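Isochorismatase family protein family (Burkholderia thailandensis, PDB 3TXY) is of unknown function but belongs to the isochorismatase family and is probably a hydrolase. Local coordinates at residues Ser6-Asn11 against Glu190-Thr195; Pro12-Val17 against Arg52-Ile57; Leu16-Leu21 against Val130-Ala135; Thr143-Tyr148 against Pro178-Val183; Val155-Ala160 against Ala184-Val189. All coordinates share one frame; numbering follows the deposited sequence.

Contact 1 of 5, residues Ser6-Asn11 against Glu190-Thr195; sequences SIPTLN and EAALET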
# COMPACT_ATOMS: atom_id res chain seq x y z
N SER A 6 23.53 -3.06 9.83
CA SER A 6 23.32 -2.49 11.19
C SER A 6 22.04 -3.09 11.77
O SER A 6 21.04 -3.26 11.06
CB SER A 6 23.23 -0.95 11.14
N ILE A 7 22.07 -3.44 13.06
CA ILE A 7 20.93 -4.15 13.64
C ILE A 7 19.77 -3.16 13.84
O ILE A 7 19.98 -2.00 14.20
CB ILE A 7 21.27 -4.98 14.91
CG1 ILE A 7 21.36 -4.11 16.17
CG2 ILE A 7 22.56 -5.78 14.72
CD1 ILE A 7 21.51 -4.91 17.45
N PRO A 8 18.55 -3.61 13.54
CA PRO A 8 17.40 -2.73 13.69
C PRO A 8 17.10 -2.44 15.14
O PRO A 8 17.49 -3.21 16.03
CB PRO A 8 16.27 -3.56 13.07
CG PRO A 8 16.68 -4.97 13.31
CD PRO A 8 18.16 -4.96 13.11
N THR A 9 16.41 -1.34 15.39
CA THR A 9 15.92 -1.03 16.71
C THR A 9 14.56 -1.68 16.89
O THR A 9 13.65 -1.45 16.07
CB THR A 9 15.74 0.48 16.91
OG1 THR A 9 16.99 1.15 16.70
CG2 THR A 9 15.24 0.76 18.32
N LEU A 10 14.42 -2.47 17.96
CA LEU A 10 13.17 -3.16 18.25
C LEU A 10 12.75 -2.97 19.69
O LEU A 10 13.55 -3.21 20.61
CB LEU A 10 13.31 -4.67 18.00
CG LEU A 10 13.35 -5.24 16.59
CD1 LEU A 10 13.50 -6.75 16.73
CD2 LEU A 10 12.09 -4.88 15.82
N ASN A 11 11.48 -2.61 19.89
CA ASN A 11 10.86 -2.70 21.22
C ASN A 11 10.62 -4.16 21.60
O ASN A 11 10.52 -5.01 20.71
CB ASN A 11 9.54 -1.92 21.22
CG ASN A 11 9.76 -0.45 21.02
OD1 ASN A 11 10.39 0.20 21.86
ND2 ASN A 11 9.25 0.10 19.91
N GLU A 190 17.55 -11.21 14.76
CA GLU A 190 17.85 -12.11 15.88
C GLU A 190 18.78 -11.44 16.90
O GLU A 190 18.55 -11.53 18.11
CB GLU A 190 18.46 -13.42 15.35
N ALA A 191 19.80 -10.73 16.42
CA ALA A 191 20.69 -9.98 17.31
C ALA A 191 19.96 -8.86 18.06
O ALA A 191 20.26 -8.60 19.24
CB ALA A 191 21.89 -9.42 16.54
N ALA A 192 19.01 -8.20 17.40
CA ALA A 192 18.22 -7.14 18.04
C ALA A 192 17.29 -7.70 19.12
O ALA A 192 16.88 -6.97 20.02
CB ALA A 192 17.41 -6.36 17.01
N LEU A 193 16.93 -8.98 19.01
CA LEU A 193 16.11 -9.65 20.02
C LEU A 193 16.95 -9.97 21.24
O LEU A 193 16.52 -9.69 22.36
CB LEU A 193 15.54 -10.97 19.50
CG LEU A 193 14.43 -10.89 18.47
CD1 LEU A 193 14.05 -12.31 18.10
CD2 LEU A 193 13.24 -10.11 19.01
N GLU A 194 18.12 -10.54 20.99
CA GLU A 194 19.08 -10.93 22.03
C GLU A 194 19.58 -9.74 22.87
O GLU A 194 20.09 -9.94 23.97
CB GLU A 194 20.26 -11.71 21.42
N THR A 195 19.43 -8.51 22.36
CA THR A 195 19.80 -7.31 23.13
C THR A 195 18.87 -7.09 24.34
O THR A 195 17.73 -7.56 24.37
CB THR A 195 19.80 -6.03 22.25
OG1 THR A 195 18.48 -5.81 21.72
CG2 THR A 195 20.79 -6.15 21.10
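Leu10 lays its CD1 methyl on the CB of Ala192 (3.9 Å) while the same methyl meets the CD2 of Leu193 at 4.1 Å. The two leucines cross obliquely; although the CB of Leu193 points away from 6-11, its CD2 swings back to the contact. Ala192 is the hub: its CB also touches the ring CG of Pro8 at 4.0 Å and sits only 3.3 Å from the Pro8 carbonyl O. No hydrogen bond links the segments, so the extended N-terminal arm, which leads into strand 14-19 of the parallel sheet of the alpha/beta fold, is held to the C-terminal helix 186-194 by apolar contacts. Leu10 also packs on Val155 and Val130 of the sheet, and Pro8 rests on Gln182 and Ala184. At the exposed end Ile7, with CG1 in the crowded position between N and the carbonyl carbon (chi1 79°), sets CG2 against the CB of Ala191 and sends CD1 tip to tip against the CG2 of Thr195 (3.9 Å). Thr195 is held by its OG1, which donates to the O of Ala192 at 2.6 Å from well above the carbonyl plane.

Contact 2 of 5, residues Pro12-Val17 against Arg52-Ile57; sequences PTVALV and RKLPVI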
# COMPACT_ATOMS: atom_id res chain seq x y z
N PRO A 12 10.53 -4.47 22.92
CA PRO A 12 10.27 -5.85 23.34
C PRO A 12 8.93 -6.42 22.87
O PRO A 12 8.76 -7.63 22.76
CB PRO A 12 10.26 -5.77 24.87
CG PRO A 12 10.89 -4.48 25.22
CD PRO A 12 10.71 -3.55 24.06
N THR A 13 7.99 -5.51 22.66
CA THR A 13 6.62 -5.79 22.25
C THR A 13 6.58 -5.97 20.73
O THR A 13 6.05 -5.13 19.99
CB THR A 13 5.72 -4.64 22.72
OG1 THR A 13 6.33 -3.36 22.41
CG2 THR A 13 5.52 -4.74 24.21
N VAL A 14 7.17 -7.07 20.27
CA VAL A 14 7.36 -7.34 18.86
C VAL A 14 6.76 -8.69 18.45
O VAL A 14 6.85 -9.66 19.18
CB VAL A 14 8.87 -7.30 18.46
CG1 VAL A 14 9.65 -8.42 19.13
CG2 VAL A 14 9.04 -7.34 16.94
N ALA A 15 6.15 -8.71 17.27
CA ALA A 15 5.61 -9.90 16.63
C ALA A 15 6.26 -10.18 15.28
O ALA A 15 6.69 -9.26 14.57
CB ALA A 15 4.09 -9.75 16.46
N LEU A 16 6.33 -11.47 14.95
CA LEU A 16 6.75 -11.95 13.63
C LEU A 16 5.48 -12.16 12.79
O LEU A 16 4.56 -12.84 13.24
CB LEU A 16 7.51 -13.29 13.73
CG LEU A 16 8.16 -13.83 12.45
CD1 LEU A 16 9.32 -12.95 11.96
CD2 LEU A 16 8.67 -15.25 12.68
N VAL A 17 5.43 -11.56 11.61
CA VAL A 17 4.28 -11.68 10.71
C VAL A 17 4.80 -12.17 9.35
O VAL A 17 5.61 -11.50 8.73
CB VAL A 17 3.55 -10.34 10.53
CG1 VAL A 17 2.39 -10.47 9.54
CG2 VAL A 17 3.07 -9.84 11.89
N ARG A 52 11.04 -16.57 23.17
CA ARG A 52 10.88 -15.36 23.98
C ARG A 52 9.42 -15.07 24.33
O ARG A 52 9.11 -14.00 24.86
CB ARG A 52 11.52 -14.17 23.27
CG ARG A 52 13.04 -14.23 23.27
CD ARG A 52 13.65 -13.24 22.28
NE ARG A 52 15.11 -13.33 22.24
CZ ARG A 52 15.81 -14.27 21.61
NH1 ARG A 52 15.22 -15.28 20.97
NH2 ARG A 52 17.14 -14.22 21.65
N LYS A 53 8.55 -16.05 24.06
CA LYS A 53 7.11 -15.91 24.25
C LYS A 53 6.55 -14.71 23.49
O LYS A 53 5.64 -14.02 23.97
CB LYS A 53 6.75 -15.88 25.75
CG LYS A 53 7.22 -17.14 26.49
CD LYS A 53 6.85 -17.14 27.97
CE LYS A 53 7.72 -16.18 28.77
NZ LYS A 53 7.30 -16.12 30.21
N LEU A 54 7.09 -14.49 22.28
CA LEU A 54 6.64 -13.42 21.41
C LEU A 54 5.77 -14.04 20.33
O LEU A 54 6.08 -15.12 19.85
CB LEU A 54 7.81 -12.69 20.76
CG LEU A 54 8.79 -12.05 21.75
CD1 LEU A 54 10.09 -11.70 21.02
CD2 LEU A 54 8.15 -10.82 22.40
N PRO A 55 4.67 -13.35 19.95
CA PRO A 55 3.73 -13.96 19.01
C PRO A 55 4.29 -14.15 17.61
O PRO A 55 5.03 -13.29 17.10
CB PRO A 55 2.55 -12.98 18.96
CG PRO A 55 2.97 -11.76 19.68
CD PRO A 55 4.22 -12.04 20.44
N VAL A 56 3.90 -15.27 16.99
CA VAL A 56 4.20 -15.57 15.60
C VAL A 56 2.88 -15.67 14.83
O VAL A 56 1.99 -16.43 15.20
CB VAL A 56 5.00 -16.88 15.46
CG1 VAL A 56 5.26 -17.16 13.97
CG2 VAL A 56 6.30 -16.76 16.25
N ILE A 57 2.77 -14.87 13.77
CA ILE A 57 1.53 -14.71 13.07
C ILE A 57 1.75 -15.11 11.64
O ILE A 57 2.54 -14.48 10.93
CB ILE A 57 1.01 -13.26 13.12
CG1 ILE A 57 0.87 -12.80 14.57
CG2 ILE A 57 -0.32 -13.19 12.38
CD1 ILE A 57 0.50 -11.34 14.70
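Strands 14-19 and 56-61 run parallel as the two strands of a beta-alpha-beta unit whose connection includes helix 35-51, and their pairing is tight at one end and loose at the other. At the tight end Leu16 is gripped through both its backbone N and its O: its N donates to the O of Pro55 at 3.1 Å in the carbonyl plane, and its O accepts from the N of Ile57 at 2.8 Å, nearly along the C=O axis. Beside these bonds, Leu16 and Val56 lie side by side on one face, CD2 to CG1 at 4.1 Å, above Phe49 of the crossover helix. On the other face Val17 and Ile57 run alongside each other. Toward Pro12 and Leu54 the ladder stops, Pro55 having no N-H to give to the O of Val14. This buried O has no polar partner; the CB of Leu54 packs against it at 3.5 Å instead. Pro12 is exposed here, and Lys53, with positive phi, ends helix 35-51 in a Schellman motif. The Leu54 side chain covers this end, CD2 3.3 Å from the O of Pro12 and CD1 crossing obliquely to the CG1 of Val14 at 3.8 Å.

Contact 3 of 5, residues Leu16-Leu21 against Val130-Ala135; sequences LVAIDL and VLTGIA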
# COMPACT_ATOMS: atom_id res chain seq x y z
N LEU A 16 6.33 -11.47 14.95
CA LEU A 16 6.75 -11.95 13.63
C LEU A 16 5.48 -12.16 12.79
O LEU A 16 4.56 -12.84 13.24
CB LEU A 16 7.51 -13.29 13.73
CG LEU A 16 8.16 -13.83 12.45
CD1 LEU A 16 9.32 -12.95 11.96
CD2 LEU A 16 8.67 -15.25 12.68
N VAL A 17 5.43 -11.56 11.61
CA VAL A 17 4.28 -11.68 10.71
C VAL A 17 4.80 -12.17 9.35
O VAL A 17 5.61 -11.50 8.73
CB VAL A 17 3.55 -10.34 10.53
CG1 VAL A 17 2.39 -10.47 9.54
CG2 VAL A 17 3.07 -9.84 11.89
N ALA A 18 4.35 -13.35 8.93
CA ALA A 18 4.87 -14.03 7.75
C ALA A 18 3.78 -14.14 6.70
O ALA A 18 2.71 -14.70 6.98
CB ALA A 18 5.35 -15.43 8.14
N ILE A 19 4.03 -13.61 5.50
CA ILE A 19 2.98 -13.48 4.48
C ILE A 19 3.02 -14.58 3.42
O ILE A 19 4.02 -14.72 2.72
CB ILE A 19 3.08 -12.12 3.74
CG1 ILE A 19 3.08 -10.93 4.71
CG2 ILE A 19 1.94 -12.00 2.75
CD1 ILE A 19 1.89 -10.88 5.65
N ASP A 20 1.92 -15.32 3.31
CA ASP A 20 1.59 -16.20 2.17
C ASP A 20 2.60 -17.33 1.94
O ASP A 20 2.84 -17.73 0.81
CB ASP A 20 1.40 -15.40 0.87
CG ASP A 20 0.10 -14.63 0.84
OD1 ASP A 20 -0.83 -14.98 1.59
OD2 ASP A 20 0.01 -13.66 0.06
N LEU A 21 3.13 -17.88 3.02
CA LEU A 21 4.04 -19.02 2.91
C LEU A 21 3.23 -20.32 2.84
O LEU A 21 3.28 -21.20 3.72
CB LEU A 21 5.09 -18.98 4.02
CG LEU A 21 5.95 -17.71 4.04
CD1 LEU A 21 6.96 -17.79 5.19
CD2 LEU A 21 6.67 -17.49 2.72
N VAL A 130 7.89 -7.62 12.64
CA VAL A 130 8.95 -8.11 11.78
C VAL A 130 8.27 -8.92 10.68
O VAL A 130 7.58 -9.90 10.94
CB VAL A 130 9.98 -8.93 12.57
CG1 VAL A 130 10.95 -9.65 11.63
CG2 VAL A 130 10.71 -8.00 13.55
N LEU A 131 8.48 -8.46 9.44
CA LEU A 131 7.77 -8.96 8.28
C LEU A 131 8.64 -9.83 7.38
O LEU A 131 9.76 -9.47 7.01
CB LEU A 131 7.25 -7.75 7.51
CG LEU A 131 5.90 -7.68 6.84
CD1 LEU A 131 4.73 -8.37 7.54
CD2 LEU A 131 5.59 -6.18 6.64
N THR A 132 8.12 -11.02 7.06
CA THR A 132 8.69 -11.89 6.05
C THR A 132 7.60 -12.30 5.07
O THR A 132 6.41 -12.10 5.32
CB THR A 132 9.31 -13.16 6.67
OG1 THR A 132 8.30 -14.14 6.95
CG2 THR A 132 10.06 -12.84 7.93
N GLY A 133 8.02 -12.90 3.97
CA GLY A 133 7.11 -13.59 3.05
C GLY A 133 7.21 -13.22 1.58
O GLY A 133 8.22 -12.68 1.12
N ILE A 134 6.15 -13.54 0.83
CA ILE A 134 6.12 -13.48 -0.62
C ILE A 134 4.79 -12.80 -1.04
O ILE A 134 3.77 -13.11 -0.42
CB ILE A 134 6.14 -14.92 -1.22
CG1 ILE A 134 7.31 -15.75 -0.67
CG2 ILE A 134 6.12 -14.86 -2.74
CD1 ILE A 134 7.07 -17.25 -0.80
N ALA A 135 4.75 -11.90 -2.03
CA ALA A 135 5.89 -11.28 -2.71
C ALA A 135 6.24 -9.95 -2.04
O ALA A 135 5.39 -9.26 -1.52
CB ALA A 135 5.58 -11.05 -4.19
O HOH W 1 1.72 -13.70 -1.87
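An off-staggered chi1 of -141° turns Leu131 so that its CD1 lies over Val17, 3.7 Å from CG1 and 3.5 Å from O, while Leu21, with CG beside the backbone N (chi1 -59°), brings CD2 across Ile134 at about a right angle, 3.6 Å from CD1. Between these points the central strands 14-19 and 128-134 of the parallel sheet form a ladder of four backbone bonds. It opens with a nearly straight one, Val17 N to Val130 O at 2.8 Å, and closes with Ile134 N to Ile19 O at 3.1 Å. Gly133 (phi 130°), with no side chain to meet it, brings its CA within 3.3 Å of the Ile19 O. On the face opposite Leu131 the OG1 of Thr132 lies over Ala18 and is hydrogen-bonded to Thr42. Past the ladder a water bridges the strands, donating to Asp20 OD2 and to Ile134 O, 2.6 Å from each. A cis peptide leads to Ala135, N-cap of the next helix. Asp20, hydrogen-bonded to Thr61, is probably kept ionised by its Lys106 salt bridge; the two resemble the Asp-Lys pair of isochorismatase-family active sites, but a glycine holds the usual cysteine position, so cysteine chemistry cannot be assumed.

Contact 4 of 5, residues Thr143-Tyr148 against Pro178-Val183; sequences TAREAY and PKLGQV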
# COMPACT_ATOMS: atom_id res chain seq x y z
N THR A 143 1.02 -4.88 3.25
CA THR A 143 0.93 -5.04 4.70
C THR A 143 1.83 -4.02 5.40
O THR A 143 1.42 -3.40 6.40
CB THR A 143 1.32 -6.48 5.11
OG1 THR A 143 0.47 -7.42 4.42
CG2 THR A 143 1.18 -6.66 6.63
N ALA A 144 3.05 -3.85 4.87
CA ALA A 144 4.03 -2.90 5.41
C ALA A 144 3.49 -1.46 5.37
O ALA A 144 3.54 -0.73 6.37
CB ALA A 144 5.34 -3.00 4.63
N ARG A 145 2.98 -1.06 4.21
CA ARG A 145 2.38 0.25 4.06
C ARG A 145 1.24 0.52 5.04
O ARG A 145 1.17 1.56 5.68
CB ARG A 145 1.88 0.42 2.64
CG ARG A 145 3.00 0.68 1.64
CD ARG A 145 2.42 0.80 0.23
NE ARG A 145 3.45 1.01 -0.78
CZ ARG A 145 3.71 2.15 -1.42
NH1 ARG A 145 3.00 3.25 -1.19
NH2 ARG A 145 4.68 2.18 -2.32
N GLU A 146 0.33 -0.44 5.17
CA GLU A 146 -0.80 -0.28 6.06
C GLU A 146 -0.37 -0.30 7.53
O GLU A 146 -0.92 0.42 8.34
CB GLU A 146 -1.86 -1.35 5.78
CG GLU A 146 -3.11 -1.16 6.61
CD GLU A 146 -4.38 -1.77 6.00
OE1 GLU A 146 -5.44 -1.55 6.60
OE2 GLU A 146 -4.33 -2.46 4.96
N ALA A 147 0.60 -1.15 7.87
CA ALA A 147 1.09 -1.26 9.26
C ALA A 147 1.71 0.06 9.71
O ALA A 147 1.48 0.56 10.81
CB ALA A 147 2.08 -2.39 9.38
N TYR A 148 2.48 0.66 8.80
CA TYR A 148 3.06 1.98 9.03
C TYR A 148 1.95 3.02 9.33
O TYR A 148 2.05 3.78 10.30
CB TYR A 148 3.85 2.36 7.78
CG TYR A 148 4.24 3.80 7.62
CD1 TYR A 148 5.28 4.33 8.38
CD2 TYR A 148 3.62 4.62 6.67
CE1 TYR A 148 5.67 5.65 8.21
CE2 TYR A 148 4.01 5.94 6.52
CZ TYR A 148 5.03 6.44 7.29
OH TYR A 148 5.43 7.74 7.13
N PRO A 178 12.62 1.71 3.38
CA PRO A 178 13.36 2.60 4.30
C PRO A 178 12.55 3.83 4.73
O PRO A 178 12.87 4.43 5.76
CB PRO A 178 14.59 3.01 3.48
CG PRO A 178 14.77 1.91 2.50
CD PRO A 178 13.37 1.51 2.13
N LYS A 179 11.53 4.21 3.95
CA LYS A 179 10.69 5.35 4.29
C LYS A 179 9.53 5.06 5.25
O LYS A 179 8.95 6.01 5.84
CB LYS A 179 10.14 6.00 3.02
CG LYS A 179 11.23 6.44 2.06
CD LYS A 179 10.70 6.77 0.70
CE LYS A 179 11.75 7.47 -0.16
NZ LYS A 179 11.56 7.25 -1.62
N LEU A 180 9.20 3.77 5.41
CA LEU A 180 8.09 3.36 6.24
C LEU A 180 8.55 2.45 7.38
O LEU A 180 7.76 2.06 8.23
CB LEU A 180 6.97 2.72 5.38
CG LEU A 180 7.30 1.49 4.55
CD1 LEU A 180 7.74 0.30 5.40
CD2 LEU A 180 6.12 1.08 3.64
N GLY A 181 9.84 2.13 7.44
CA GLY A 181 10.33 1.25 8.47
C GLY A 181 11.81 0.98 8.29
O GLY A 181 12.54 1.82 7.74
N GLN A 182 12.23 -0.20 8.76
CA GLN A 182 13.64 -0.61 8.77
C GLN A 182 13.83 -1.90 7.98
O GLN A 182 13.00 -2.79 8.03
CB GLN A 182 14.11 -0.87 10.20
CG GLN A 182 13.92 0.28 11.17
CD GLN A 182 14.31 -0.13 12.59
OE1 GLN A 182 15.50 -0.10 12.96
NE2 GLN A 182 13.32 -0.50 13.39
N VAL A 183 14.94 -1.98 7.24
CA VAL A 183 15.29 -3.16 6.46
C VAL A 183 16.51 -3.80 7.12
O VAL A 183 17.49 -3.13 7.42
CB VAL A 183 15.57 -2.79 4.99
CG1 VAL A 183 15.88 -4.02 4.16
CG2 VAL A 183 14.36 -2.07 4.39
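Leu180, in the weakly bonded last turn of helix 166-180, can be followed outward from its backbone. Its CB lies over one face of the Tyr148 ring, 3.9 Å from the centroid and 22° off the normal, a CH-pi contact displaced toward the CG side of the ring, with Leu180 CB to Tyr148 CG at 3.7 Å. CG then takes the crowded position between the backbone N and the carbonyl carbon (chi1 60°), which carries the branch past the ring toward helix 136-149. There the methyls part: CD1 reaches the CB of Ala144 at 4.2 Å, while CD2 drops onto the helix flank, 3.7 Å from the CG and 3.8 Å from the N of Arg145. The Leu180 backbone joins in as well, with its CA over the same ring face and its O 3.4 Å from the CD1 of Tyr148. Tyr148 lies in this position because its CG is anti to the backbone N (chi1 165°). No hydrogen bond crosses between the segments. The Arg145 chain, extended beyond CG and roughly perpendicular to Leu180, carries its guanidinium away to a salt bridge with Glu141 and to hydrogen bonds with Asn137 O and Ser142 OG of the second subunit. The Tyr148 ring likewise meets Trp109 of the second subunit, so the contact forms part of the dimer interface. After Leu180 the chain leaves the helix at Gly181 and enters the edge strand 182-184, while Ala144 backs onto Leu131 of strand 128-134; Leu180 thus wedges helix 166-180 against helix 136-149 where both lie beside the parallel sheet.

Contact 5 of 5, residues Val155-Ala160 against Ala184-Val189; sequences VVVSDA and ATAADV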
# COMPACT_ATOMS: atom_id res chain seq x y z
N VAL A 155 9.67 -3.70 10.48
CA VAL A 155 10.96 -4.18 10.05
C VAL A 155 10.71 -5.23 8.97
O VAL A 155 9.96 -6.20 9.19
CB VAL A 155 11.76 -4.79 11.21
CG1 VAL A 155 13.14 -5.28 10.74
CG2 VAL A 155 11.88 -3.77 12.34
N VAL A 156 11.33 -5.05 7.81
CA VAL A 156 11.26 -6.04 6.73
C VAL A 156 12.58 -6.82 6.61
O VAL A 156 13.66 -6.24 6.61
CB VAL A 156 10.90 -5.39 5.39
CG1 VAL A 156 10.69 -6.45 4.33
CG2 VAL A 156 9.65 -4.56 5.56
N VAL A 157 12.46 -8.14 6.53
CA VAL A 157 13.61 -9.03 6.56
C VAL A 157 14.06 -9.34 5.14
O VAL A 157 13.43 -10.15 4.43
CB VAL A 157 13.31 -10.35 7.32
CG1 VAL A 157 14.54 -11.24 7.35
CG2 VAL A 157 12.82 -10.05 8.74
N SER A 158 15.17 -8.73 4.74
CA SER A 158 15.61 -8.74 3.36
C SER A 158 15.86 -10.14 2.80
O SER A 158 15.54 -10.41 1.62
CB SER A 158 16.87 -7.87 3.19
OG SER A 158 17.91 -8.31 4.01
N ASP A 159 16.40 -11.03 3.63
CA ASP A 159 16.65 -12.40 3.19
C ASP A 159 15.51 -13.35 3.52
O ASP A 159 15.67 -14.58 3.45
CB ASP A 159 18.02 -12.91 3.68
CG ASP A 159 18.20 -12.82 5.17
OD1 ASP A 159 17.43 -12.13 5.87
OD2 ASP A 159 19.16 -13.46 5.66
N ALA A 160 14.34 -12.80 3.86
CA ALA A 160 13.12 -13.60 3.99
C ALA A 160 11.92 -12.95 3.31
O ALA A 160 10.79 -13.23 3.69
CB ALA A 160 12.83 -13.89 5.46
N ALA A 184 16.42 -5.10 7.39
CA ALA A 184 17.50 -5.81 8.07
C ALA A 184 17.49 -7.27 7.65
O ALA A 184 16.51 -7.75 7.10
CB ALA A 184 17.32 -5.68 9.58
N THR A 185 18.60 -7.97 7.90
CA THR A 185 18.66 -9.40 7.66
C THR A 185 18.06 -10.15 8.86
O THR A 185 17.97 -9.62 9.97
CB THR A 185 20.11 -9.87 7.45
OG1 THR A 185 20.85 -9.69 8.66
CG2 THR A 185 20.80 -9.10 6.29
N ALA A 186 17.66 -11.40 8.64
CA ALA A 186 17.22 -12.29 9.70
C ALA A 186 18.20 -12.34 10.88
O ALA A 186 17.78 -12.32 12.03
CB ALA A 186 17.01 -13.70 9.14
N ALA A 187 19.50 -12.44 10.58
CA ALA A 187 20.54 -12.47 11.62
C ALA A 187 20.57 -11.17 12.42
O ALA A 187 20.74 -11.20 13.65
CB ALA A 187 21.91 -12.74 10.99
N ASP A 188 20.45 -10.03 11.73
CA ASP A 188 20.35 -8.70 12.34
C ASP A 188 19.12 -8.67 13.29
O ASP A 188 19.18 -8.10 14.38
CB ASP A 188 20.04 -7.59 11.31
CG ASP A 188 21.21 -7.20 10.38
OD1 ASP A 188 22.39 -7.48 10.68
OD2 ASP A 188 20.87 -6.53 9.33
N VAL A 189 17.99 -9.20 12.84
CA VAL A 189 16.78 -9.18 13.66
C VAL A 189 16.99 -10.01 14.93
O VAL A 189 16.67 -9.57 16.03
CB VAL A 189 15.56 -9.75 12.92
CG1 VAL A 189 14.42 -10.02 13.91
CG2 VAL A 189 15.13 -8.78 11.81
O HOH W 2 20.49 -13.44 8.02
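The carboxylate of Asp159 is turned toward the first turn of helix 186-194, with OD1 accepting from the N of Ala186 through its syn lone pair at 2.9 Å and 169°. The other oxygen, OD2, accepts a hydrogen bond from a water at 2.7 Å, and that water accepts in turn from the N of Ala187, so one side chain serves two N-H groups of the helix start, one directly and one through the water. The second carboxylate, that of Asp188, is approached differently: the N of Thr185 donates to its OD2 at 3.0 Å from 44° above the plane. In return the OG1 of Thr185 accepts from the N of Asp188 at 3.1 Å. Before this, Ala184 pairs in parallel with strand 153-162, its N donating to the O of Val156 at 3.1 Å and its O accepting from the N of Ser158 at 2.9 Å. Valines make the apolar part of the contact. Val157 presses CG1 against the first helical residue, 3.4 Å from the N of Ala186, and its CG2 meets the CG2 of Val189 at about a right angle, while Val155 slides past Val189 in the opposite direction. The negative charge of Asp159 would be expected to gain from the helix N terminus. Thr185 with Asp188 completes a capping box, here where the edge strand of the parallel sheet passes into the C-terminal helix of the alpha/beta fold.

From the N terminus, contact 1 brings the N-terminal arm against the C-terminal helix and so encloses all the others. Contacts 2 and 3 both start from strand 14-19 and share Leu16 and Val17: the first closes a short loop through helix 35-51 to strand 56-61, the second a long one to strand 128-134, placing strand 14-19 between its two neighbours. Further along, contacts 4 and 5 cross, since 155-160 lies between 143-148 and 178-183, and 184-189 follows. Contact 4 joins two helices beside the sheet; contact 5 adds the edge strand and C-terminal helix. Leu131 to Val155 backbone bonding connects contacts 3 and 5, and Leu193 packing on Leu54 connects contacts 1 and 2.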